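Local coordinates for protein putative secreted endoglycosylceramidase (Rhodococcus hoagii, PDB 6JYZ) that probably hydrolyses the glycosidic bond between the oligosaccharide and the ceramide of glycolipids, as an endogalactosylceramidase of glycoside hydrolase family 5, at residues G49-Y53 and L84-A90; H125-P131 and G150-A154; G423-S429 and A468-T474. All blocks are in the same frame, centred on the assembly; numbering follows the deposited sequence.

Interactions 1 and 2 are buried in the family 5 catalytic domain, with centres about 9 Å apart. They touch each other: the side chain of Asn51 reaches Asp152, and the backbone of Ile86 meets that of His125. Interaction 1 ties the loop after strand 38-47 to the end of strand 81-86 and the start of helix 88-91; interaction 2 joins two parts of the loop after strand 119-124. Interaction 1 relies on one side-chain bond and two waters, interaction 2 on three backbone bonds and a His-carboxylate bond. Interaction 3, about 40 Å from interaction 1 between centres, is a regular antiparallel strand pair in a C-terminal beta domain, apolar on one face and charged and solvated on the other.

Interaction 1: residues G49-Y53 and L84-A90; sequences GLNDY and LNIAWSA
Asp52 and Ser89 join the loop after strand 38-47 to the short helix after strand 81-86. These neighbouring strands run parallel, as in the (beta/alpha)8 barrel of family 5 glycoside hydrolases. Residues 49-53 come after the first strand. Residues 84-90 take in the end of the second strand and the first turn of helix 88-91, with Ala87 at its N-cap.

One direct hydrogen bond links the segments. Ser89 OG donates to Asp52 OD2 at 2.6 Å. It arrives on the anti side of the carboxylate and 22° out of its plane. CG of Asp52 lies anti to the backbone N (chi1 178°), which carries the carboxylate over to the serine.

Two waters add bridges. Water 1 accepts from Leu50 N and donates to Asn85 O, which stands in for a direct backbone bond. Water 2 donates to Asp52 O and to Ser89 OG. The serine hydroxyl is thus gripped by both a carboxylate and a water.

The apolar contacts are lighter. Leu50 CD1 meets Leu84 CD2 at 4.1 Å, one branch tip on the other. Leu50 also packs on Arg105 and Ile106 of helix 100-115. Ala87 CB lies 3.8 Å from Asp52 CB.

Asn51 and Asn85 send their amides to partners beyond the two segments. Asn51 ND2 bonds Asp152 of the loop in interaction 2. Asn85 ND2 bonds Asp123 and Asn46. Asn51 CB rests 3.4 Å from Asn85 O. The other end of the Asn51 amide turns back on its own chain: OD1 accepts from Asp52 N at 2.8 Å, with the donor above the carbonyl plane, while Ala87 CB sits 3.4 Å from the same oxygen.

Interaction 2: residues H125-P131 and G150-A154; sequences HQDAWGP and GWDGA
Trp129 overlaps the methyl of Ala154 near the rim of its indole, with CE2 of Trp129 3.3 Å from Ala154 CB. The backbones of the same two residues are tied as well. Ala154 N donates to Trp129 O at 2.9 Å, in the carbonyl plane and nearly straight. Trp129 NE1 bonds Thr159 OG1.

Trp151 packs on Ala128. Trp151 CD1 meets Ala128 CB at 3.6 Å, and Arg173 makes a cation-pi contact with the Trp151 ring. Trp151 N bonds Gly130 O. Asp127 N bonds Asp152 O in a single antiparallel bridge. Gly153 sits close against Gln126 and Trp129, where a side chain would collide with Trp129 O and Gln126 CB.

The carboxylate of Asp152 is the polar centre. Its CG stands between the backbone N and the carbonyl carbon (chi1 60°), which brings the group back toward His125 and Asp127. His125 ND1 donates to Asp152 OD2 at 3.2 Å, in the plane of the imidazole. Ring and carboxylate are nearly coplanar, 16° apart. Asn51 also bonds OD2. Asp152 OD1 lies only 2.5 Å from Asp127 OD2, the two carboxylates turned 56° against each other.

On its far side, His125 NE2 makes a weak hydrogen bond to Glu329, and its ring meets Trp360. The contact thus joins loop segments after strand 119-124 of the (beta/alpha)8 barrel, in a cluster of acids, histidine and tryptophans consistent with the active-site end of a family 5 glycoside hydrolase.

Interaction 3: residues G423-S429 and A468-T474; sequences GFRGDGS and AGEYSVT. With EDO (1,2-ethanediol), chain F.
Strands 423-428 and 471-474 run antiparallel, their axes 4.8 Å apart at closest and their directions at 177°. Three hydrogen-bonded pairs, Phe424 with Val473, Gly426 with Tyr471 and Gly428 with Gly469, each make two backbone bonds. The Gly428 and Gly469 bonds rise well above their carbonyl planes, where the chain turns a corner.

One face carries Phe424, Tyr471 and Val473. Val473 CB lies over the ring of Phe424 in a CH-pi contact, 4.1 Å from its centroid. The Tyr471 ring covers Gly426. Its chi1 of 65° sets CG between the backbone N and the carbonyl carbon and swings the ring across to the neighbouring strand. There Tyr471 CE2 comes 3.4 Å from Gly426 C, and a side chain on this glycine would strike the hydroxyl. Tyr471 CE1 also meets Phe424 CE2 at 4.2 Å, at the edges of both rings. Tyr471 OH bonds Pro414 O. Losing the ring of Tyr471 to an alanine is likely to uncover Gly426, open a gap beside Phe424 and leave Pro414 O without this donor.

The other face is polar. The Arg425 guanidinium has Ser472 CB over one face, 3.4 Å from NH1. Water 3 accepts from Arg425 NH1. Of a 1,2-ethanediol, probably from the crystallisation liquor, O1 accepts from Arg425 NE at 2.8 Å and O2 from Arg425 NH2 at 3.0 Å; it also bonds Glu418. Asp427 and Glu470 are like charges, bridged by water 4, which donates to both carboxylates.

The pair forms the middle of a four-stranded antiparallel sheet, between strands 416-420 and 444-447, and its aromatic face packs on Ile432 and Tyr436 of strand 431-437.

Interaction 1: residues G49-Y53 and L84-A90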
loop_
_atom_site.group_PDB
_atom_site.type_symbol
_atom_site.label_atom_id
_atom_site.label_comp_id
_atom_site.label_asym_id
_atom_site.label_seq_id
_atom_site.Cartn_x
_atom_site.Cartn_y
_atom_site.Cartn_z
ATOM N N GLY A 49 9.284 -7.624 0.042
ATOM C CA GLY A 49 10.577 -8.315 -0.027
ATOM C C GLY A 49 11.760 -7.453 0.359
ATOM O O GLY A 49 12.799 -8.054 0.708
ATOM N N LEU A 50 11.675 -6.136 0.320
ATOM C CA LEU A 50 12.788 -5.288 0.744
ATOM C C LEU A 50 12.607 -4.778 2.173
ATOM O O LEU A 50 13.464 -4.048 2.672
ATOM C CB LEU A 50 12.915 -4.077 -0.175
ATOM C CG LEU A 50 13.073 -4.435 -1.648
ATOM C CD1 LEU A 50 13.313 -3.148 -2.403
ATOM C CD2 LEU A 50 14.247 -5.406 -1.870
ATOM N N ASN A 51 11.558 -5.199 2.866
ATOM C CA ASN A 51 11.349 -4.717 4.245
ATOM C C ASN A 51 12.299 -5.454 5.195
ATOM O O ASN A 51 12.788 -6.547 4.897
ATOM C CB ASN A 51 9.850 -4.896 4.579
ATOM C CG ASN A 51 9.431 -3.973 5.704
ATOM O OD1 ASN A 51 10.209 -3.210 6.304
ATOM N ND2 ASN A 51 8.144 -4.025 6.046
ATOM N N ASP A 52 12.515 -4.844 6.362
ATOM C CA ASP A 52 13.501 -5.289 7.359
ATOM C C ASP A 52 12.728 -5.713 8.600
ATOM O O ASP A 52 12.378 -4.883 9.451
ATOM C CB ASP A 52 14.446 -4.117 7.641
ATOM C CG ASP A 52 15.478 -4.433 8.701
ATOM O OD1 ASP A 52 15.734 -5.602 8.975
ATOM O OD2 ASP A 52 16.017 -3.448 9.268
ATOM N N TYR A 53 12.393 -6.965 8.757
ATOM C CA TYR A 53 11.635 -7.436 9.908
ATOM C C TYR A 53 12.564 -8.022 10.958
ATOM O O TYR A 53 13.588 -8.699 10.653
ATOM C CB TYR A 53 10.724 -8.581 9.473
ATOM C CG TYR A 53 9.568 -8.149 8.621
ATOM C CD1 TYR A 53 8.446 -7.545 9.163
ATOM C CD2 TYR A 53 9.601 -8.286 7.239
ATOM C CE1 TYR A 53 7.372 -7.124 8.377
ATOM C CE2 TYR A 53 8.539 -7.877 6.412
ATOM C CZ TYR A 53 7.448 -7.280 7.005
ATOM O OH TYR A 53 6.461 -6.846 6.152
ATOM N N LEU A 84 5.465 -0.859 -2.549
ATOM C CA LEU A 84 6.737 -1.466 -2.159
ATOM C C LEU A 84 7.046 -1.062 -0.716
ATOM O O LEU A 84 7.275 0.130 -0.444
ATOM C CB LEU A 84 7.803 -0.999 -3.160
ATOM C CG LEU A 84 9.127 -1.740 -3.012
ATOM C CD1 LEU A 84 9.041 -3.191 -3.511
ATOM C CD2 LEU A 84 10.179 -0.988 -3.797
ATOM N N ASN A 85 6.965 -2.035 0.174
ATOM C CA ASN A 85 7.095 -1.733 1.610
ATOM C C ASN A 85 8.584 -1.682 1.954
ATOM O O ASN A 85 9.225 -2.749 2.036
ATOM C CB ASN A 85 6.387 -2.836 2.408
ATOM C CG ASN A 85 5.017 -3.248 1.894
ATOM O OD1 ASN A 85 4.797 -4.463 1.714
ATOM N ND2 ASN A 85 4.092 -2.318 1.702
ATOM N N ILE A 86 9.072 -0.489 2.196
ATOM C CA ILE A 86 10.494 -0.280 2.493
ATOM C C ILE A 86 10.660 0.193 3.929
ATOM O O ILE A 86 9.683 0.555 4.600
ATOM C CB ILE A 86 11.132 0.699 1.514
ATOM C CG1 ILE A 86 10.541 2.095 1.620
ATOM C CG2 ILE A 86 11.035 0.169 0.054
ATOM C CD1 ILE A 86 11.273 3.177 0.811
ATOM N N ALA A 87 11.894 0.158 4.447
ATOM C CA ALA A 87 12.135 0.369 5.883
ATOM C C ALA A 87 13.086 1.510 6.134
ATOM O O ALA A 87 14.250 1.504 5.650
ATOM C CB ALA A 87 12.717 -0.905 6.478
ATOM N N TRP A 88 12.665 2.410 6.991
ATOM C CA TRP A 88 13.563 3.440 7.491
ATOM C C TRP A 88 14.808 2.802 8.111
ATOM O O TRP A 88 15.944 3.319 7.899
ATOM C CB TRP A 88 12.784 4.266 8.541
ATOM C CG TRP A 88 13.563 5.385 9.194
ATOM C CD1 TRP A 88 14.762 5.969 8.805
ATOM C CD2 TRP A 88 13.132 6.074 10.377
ATOM N NE1 TRP A 88 15.076 6.971 9.684
ATOM C CE2 TRP A 88 14.114 7.053 10.647
ATOM C CE3 TRP A 88 11.998 5.932 11.225
ATOM C CZ2 TRP A 88 13.996 7.910 11.749
ATOM C CZ3 TRP A 88 11.893 6.806 12.308
ATOM C CH2 TRP A 88 12.871 7.774 12.568
ATOM N N SER A 89 14.681 1.688 8.812
ATOM C CA SER A 89 15.825 1.072 9.455
ATOM C C SER A 89 16.875 0.659 8.442
ATOM O O SER A 89 18.054 0.614 8.827
ATOM C CB SER A 89 15.413 -0.107 10.309
ATOM O OG SER A 89 14.839 -1.100 9.460
ATOM N N ALA A 90 16.502 0.314 7.232
ATOM C CA ALA A 90 17.504 -0.091 6.207
ATOM C C ALA A 90 18.008 1.139 5.495
ATOM O O ALA A 90 19.181 1.165 5.098
ATOM C CB ALA A 90 16.830 -1.050 5.251
HETATM O O HOH W 1 9.605 -4.359 -0.189
HETATM O O HOH W 2 12.428 -2.280 9.860
#

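Interaction 2: residues H125-P131 and G150-A154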
loop_
_atom_site.group_PDB
_atom_site.type_symbol
_atom_site.label_atom_id
_atom_site.label_comp_id
_atom_site.label_asym_id
_atom_site.label_seq_id
_atom_site.Cartn_x
_atom_site.Cartn_y
_atom_site.Cartn_z
ATOM N N HIS A 125 7.289 1.853 5.422
ATOM C CA HIS A 125 6.407 0.936 6.119
ATOM C C HIS A 125 6.862 0.745 7.543
ATOM O O HIS A 125 8.045 0.763 7.891
ATOM C CB HIS A 125 6.386 -0.420 5.403
ATOM C CG HIS A 125 5.110 -1.193 5.647
ATOM N ND1 HIS A 125 4.872 -2.195 6.569
ATOM C CD2 HIS A 125 3.952 -0.933 4.985
ATOM C CE1 HIS A 125 3.537 -2.517 6.399
ATOM N NE2 HIS A 125 3.011 -1.775 5.473
ATOM N N GLN A 126 5.925 0.442 8.428
ATOM C CA GLN A 126 6.219 0.068 9.825
ATOM C C GLN A 126 5.000 -0.683 10.331
ATOM O O GLN A 126 3.876 -0.445 9.865
ATOM C CB GLN A 126 6.501 1.307 10.695
ATOM C CG GLN A 126 5.316 2.270 10.866
ATOM C CD GLN A 126 4.269 1.848 11.865
ATOM O OE1 GLN A 126 3.036 2.213 11.723
ATOM N NE2 GLN A 126 4.635 1.153 12.861
ATOM N N ASP A 127 5.227 -1.557 11.290
ATOM C CA ASP A 127 4.130 -2.036 12.139
ATOM C C ASP A 127 4.632 -1.937 13.562
ATOM O O ASP A 127 5.772 -2.320 13.836
ATOM C CB ASP A 127 3.791 -3.523 11.894
ATOM C CG ASP A 127 3.447 -3.811 10.456
ATOM O OD1 ASP A 127 2.296 -3.525 10.058
ATOM O OD2 ASP A 127 4.315 -4.328 9.718
ATOM N N ALA A 128 3.798 -1.430 14.480
ATOM C CA ALA A 128 4.208 -1.383 15.879
ATOM C C ALA A 128 5.588 -0.748 16.032
ATOM O O ALA A 128 6.426 -1.212 16.802
ATOM C CB ALA A 128 4.145 -2.753 16.558
ATOM N N TRP A 129 5.774 0.351 15.265
ATOM C CA TRP A 129 6.992 1.187 15.334
ATOM C C TRP A 129 8.236 0.569 14.673
ATOM O O TRP A 129 8.835 1.270 13.833
ATOM C CB TRP A 129 7.313 1.664 16.775
ATOM C CG TRP A 129 8.554 2.528 16.783
ATOM C CD1 TRP A 129 9.795 2.104 17.194
ATOM C CD2 TRP A 129 8.685 3.867 16.287
ATOM N NE1 TRP A 129 10.669 3.161 17.020
ATOM C CE2 TRP A 129 10.046 4.236 16.431
ATOM C CE3 TRP A 129 7.794 4.791 15.716
ATOM C CZ2 TRP A 129 10.518 5.473 15.991
ATOM C CZ3 TRP A 129 8.286 6.007 15.276
ATOM C CH2 TRP A 129 9.648 6.319 15.401
ATOM N N GLY A 130 8.679 -0.613 15.070
ATOM C CA GLY A 130 9.892 -1.129 14.448
ATOM C C GLY A 130 10.284 -2.491 14.929
ATOM O O GLY A 130 9.580 -3.148 15.696
ATOM N N PRO A 131 11.461 -2.975 14.453
ATOM C CA PRO A 131 11.932 -4.293 14.880
ATOM C C PRO A 131 12.350 -4.406 16.335
ATOM O O PRO A 131 12.504 -5.543 16.773
ATOM C CB PRO A 131 13.222 -4.540 14.019
ATOM C CG PRO A 131 13.062 -3.570 12.834
ATOM C CD PRO A 131 12.328 -2.351 13.423
ATOM N N GLY A 150 9.052 -8.188 17.942
ATOM C CA GLY A 150 9.535 -7.142 17.059
ATOM C C GLY A 150 8.872 -7.198 15.677
ATOM O O GLY A 150 8.502 -8.279 15.202
ATOM N N TRP A 151 8.803 -6.010 15.043
ATOM C CA TRP A 151 8.125 -5.902 13.754
ATOM C C TRP A 151 9.057 -5.264 12.730
ATOM O O TRP A 151 10.050 -5.905 12.359
ATOM C CB TRP A 151 6.778 -5.171 13.936
ATOM C CG TRP A 151 5.825 -5.977 14.773
ATOM C CD1 TRP A 151 5.756 -5.996 16.138
ATOM C CD2 TRP A 151 4.863 -6.903 14.278
ATOM N NE1 TRP A 151 4.804 -6.895 16.523
ATOM C CE2 TRP A 151 4.241 -7.477 15.416
ATOM C CE3 TRP A 151 4.396 -7.257 12.997
ATOM C CZ2 TRP A 151 3.231 -8.442 15.311
ATOM C CZ3 TRP A 151 3.406 -8.225 12.906
ATOM C CH2 TRP A 151 2.834 -8.788 14.047
ATOM N N ASP A 152 8.777 -4.060 12.285
ATOM C CA ASP A 152 9.484 -3.438 11.150
ATOM C C ASP A 152 9.203 -1.969 11.199
ATOM O O ASP A 152 8.120 -1.565 11.668
ATOM C CB ASP A 152 9.037 -4.033 9.804
ATOM C CG ASP A 152 7.549 -3.844 9.555
ATOM O OD1 ASP A 152 6.745 -4.472 10.353
ATOM O OD2 ASP A 152 7.165 -3.136 8.639
ATOM N N GLY A 153 10.152 -1.149 10.703
ATOM C CA GLY A 153 9.970 0.291 10.670
ATOM C C GLY A 153 11.252 0.982 11.064
ATOM O O GLY A 153 12.231 1.005 10.283
ATOM N N ALA A 154 11.255 1.573 12.235
ATOM C CA ALA A 154 12.343 2.441 12.640
ATOM C C ALA A 154 13.556 1.678 13.153
ATOM O O ALA A 154 13.450 0.636 13.766
ATOM C CB ALA A 154 11.804 3.337 13.749
#

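Interaction 3: residues G423-S429 and A468-T474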
loop_
_atom_site.group_PDB
_atom_site.type_symbol
_atom_site.label_atom_id
_atom_site.label_comp_id
_atom_site.label_asym_id
_atom_site.label_seq_id
_atom_site.Cartn_x
_atom_site.Cartn_y
_atom_site.Cartn_z
ATOM N N GLY A 423 -17.745 -3.756 -18.096
ATOM C CA GLY A 423 -16.821 -2.953 -18.876
ATOM C C GLY A 423 -16.871 -1.509 -18.446
ATOM O O GLY A 423 -17.187 -1.171 -17.290
ATOM N N PHE A 424 -16.481 -0.582 -19.310
ATOM C CA PHE A 424 -16.222 0.797 -18.912
ATOM C C PHE A 424 -16.572 1.773 -19.997
ATOM O O PHE A 424 -16.734 1.333 -21.176
ATOM C CB PHE A 424 -14.756 1.033 -18.442
ATOM C CG PHE A 424 -13.724 0.651 -19.510
ATOM C CD1 PHE A 424 -13.260 -0.631 -19.677
ATOM C CD2 PHE A 424 -13.252 1.666 -20.323
ATOM C CE1 PHE A 424 -12.321 -0.923 -20.667
ATOM C CE2 PHE A 424 -12.302 1.366 -21.313
ATOM C CZ PHE A 424 -11.856 0.103 -21.496
ATOM N N ARG A 425 -16.735 3.015 -19.661
ATOM C CA ARG A 425 -17.136 4.023 -20.623
ATOM C C ARG A 425 -16.599 5.361 -20.232
ATOM O O ARG A 425 -16.219 5.565 -19.034
ATOM C CB ARG A 425 -18.631 4.075 -20.891
ATOM C CG ARG A 425 -19.479 4.534 -19.742
ATOM C CD ARG A 425 -21.001 4.527 -20.137
ATOM N NE ARG A 425 -21.442 3.177 -20.434
ATOM C CZ ARG A 425 -21.760 2.719 -21.662
ATOM N NH1 ARG A 425 -21.787 3.483 -22.721
ATOM N NH2 ARG A 425 -21.944 1.428 -21.826
ATOM N N GLY A 426 -16.541 6.306 -21.135
ATOM C CA GLY A 426 -16.044 7.622 -20.833
ATOM C C GLY A 426 -16.262 8.569 -21.983
ATOM O O GLY A 426 -17.019 8.246 -22.951
ATOM N N ASP A 427 -15.741 9.744 -21.855
ATOM C CA ASP A 427 -15.827 10.765 -22.896
ATOM C C ASP A 427 -14.540 11.536 -22.909
ATOM O O ASP A 427 -14.320 12.329 -21.944
ATOM C CB ASP A 427 -17.059 11.652 -22.653
ATOM C CG ASP A 427 -17.319 12.653 -23.757
ATOM O OD1 ASP A 427 -16.452 12.860 -24.564
ATOM O OD2 ASP A 427 -18.395 13.340 -23.654
ATOM N N GLY A 428 -13.692 11.293 -23.902
ATOM C CA GLY A 428 -12.417 11.981 -23.911
ATOM C C GLY A 428 -11.610 11.546 -25.122
ATOM O O GLY A 428 -12.043 10.681 -25.908
ATOM N N SER A 429 -10.423 12.126 -25.223
ATOM C CA SER A 429 -9.548 11.899 -26.377
ATOM C C SER A 429 -8.248 11.294 -25.917
ATOM O O SER A 429 -7.610 11.869 -25.037
ATOM C CB SER A 429 -9.320 13.175 -27.225
ATOM O OG SER A 429 -10.581 13.572 -27.761
ATOM N N ALA A 468 -12.027 9.512 -29.116
ATOM C CA ALA A 468 -12.076 10.917 -29.505
ATOM C C ALA A 468 -13.458 11.470 -29.229
ATOM O O ALA A 468 -14.102 12.127 -30.033
ATOM C CB ALA A 468 -11.683 11.027 -30.967
ATOM N N GLY A 469 -13.988 11.225 -28.034
ATOM C CA GLY A 469 -15.346 11.616 -27.672
ATOM C C GLY A 469 -15.948 10.534 -26.761
ATOM O O GLY A 469 -15.200 9.834 -26.042
ATOM N N GLU A 470 -17.250 10.357 -26.791
ATOM C CA GLU A 470 -17.881 9.309 -26.013
ATOM C C GLU A 470 -17.382 7.965 -26.501
ATOM O O GLU A 470 -17.341 7.727 -27.743
ATOM C CB GLU A 470 -19.394 9.331 -26.171
ATOM C CG GLU A 470 -20.085 10.490 -25.464
ATOM C CD GLU A 470 -21.611 10.328 -25.385
ATOM O OE1 GLU A 470 -22.164 9.461 -26.081
ATOM O OE2 GLU A 470 -22.208 11.100 -24.635
ATOM N N TYR A 471 -17.181 7.002 -25.642
ATOM C CA TYR A 471 -16.799 5.664 -26.005
ATOM C C TYR A 471 -17.218 4.645 -24.971
ATOM O O TYR A 471 -17.477 5.041 -23.810
ATOM C CB TYR A 471 -15.292 5.544 -26.246
ATOM C CG TYR A 471 -14.490 5.804 -24.972
ATOM C CD1 TYR A 471 -14.195 4.749 -24.085
ATOM C CD2 TYR A 471 -14.120 7.083 -24.628
ATOM C CE1 TYR A 471 -13.579 5.030 -22.857
ATOM C CE2 TYR A 471 -13.463 7.369 -23.418
ATOM C CZ TYR A 471 -13.244 6.329 -22.554
ATOM O OH TYR A 471 -12.567 6.629 -21.361
ATOM N N SER A 472 -17.260 3.397 -25.319
ATOM C CA SER A 472 -17.477 2.364 -24.328
ATOM C C SER A 472 -16.807 1.108 -24.800
ATOM O O SER A 472 -16.638 0.851 -26.011
ATOM C CB SER A 472 -18.927 2.157 -23.994
ATOM O OG SER A 472 -19.614 1.696 -25.211
ATOM N N VAL A 473 -16.420 0.256 -23.873
ATOM C CA VAL A 473 -15.851 -1.046 -24.142
ATOM C C VAL A 473 -16.537 -2.012 -23.216
ATOM O O VAL A 473 -16.320 -1.946 -21.968
ATOM C CB VAL A 473 -14.313 -1.129 -23.965
ATOM C CG1 VAL A 473 -13.855 -2.520 -24.320
ATOM C CG2 VAL A 473 -13.622 -0.053 -24.755
ATOM N N THR A 474 -17.416 -2.887 -23.693
ATOM C CA THR A 474 -18.249 -3.703 -22.822
ATOM C C THR A 474 -18.184 -5.140 -23.303
ATOM O O THR A 474 -17.805 -5.520 -24.427
ATOM C CB THR A 474 -19.588 -2.992 -22.475
ATOM O OG1 THR A 474 -20.310 -2.812 -23.665
ATOM C CG2 THR A 474 -19.552 -1.580 -21.907
HETATM C C1 EDO F . -20.370 0.849 -17.436
HETATM O O1 EDO F . -20.945 2.072 -17.888
HETATM C C2 EDO F . -20.411 -0.087 -18.557
HETATM O O2 EDO F . -21.611 -0.099 -19.313
HETATM O O HOH W 3 -21.527 3.124 -25.722
HETATM O O HOH W 4 -20.743 12.378 -22.757
#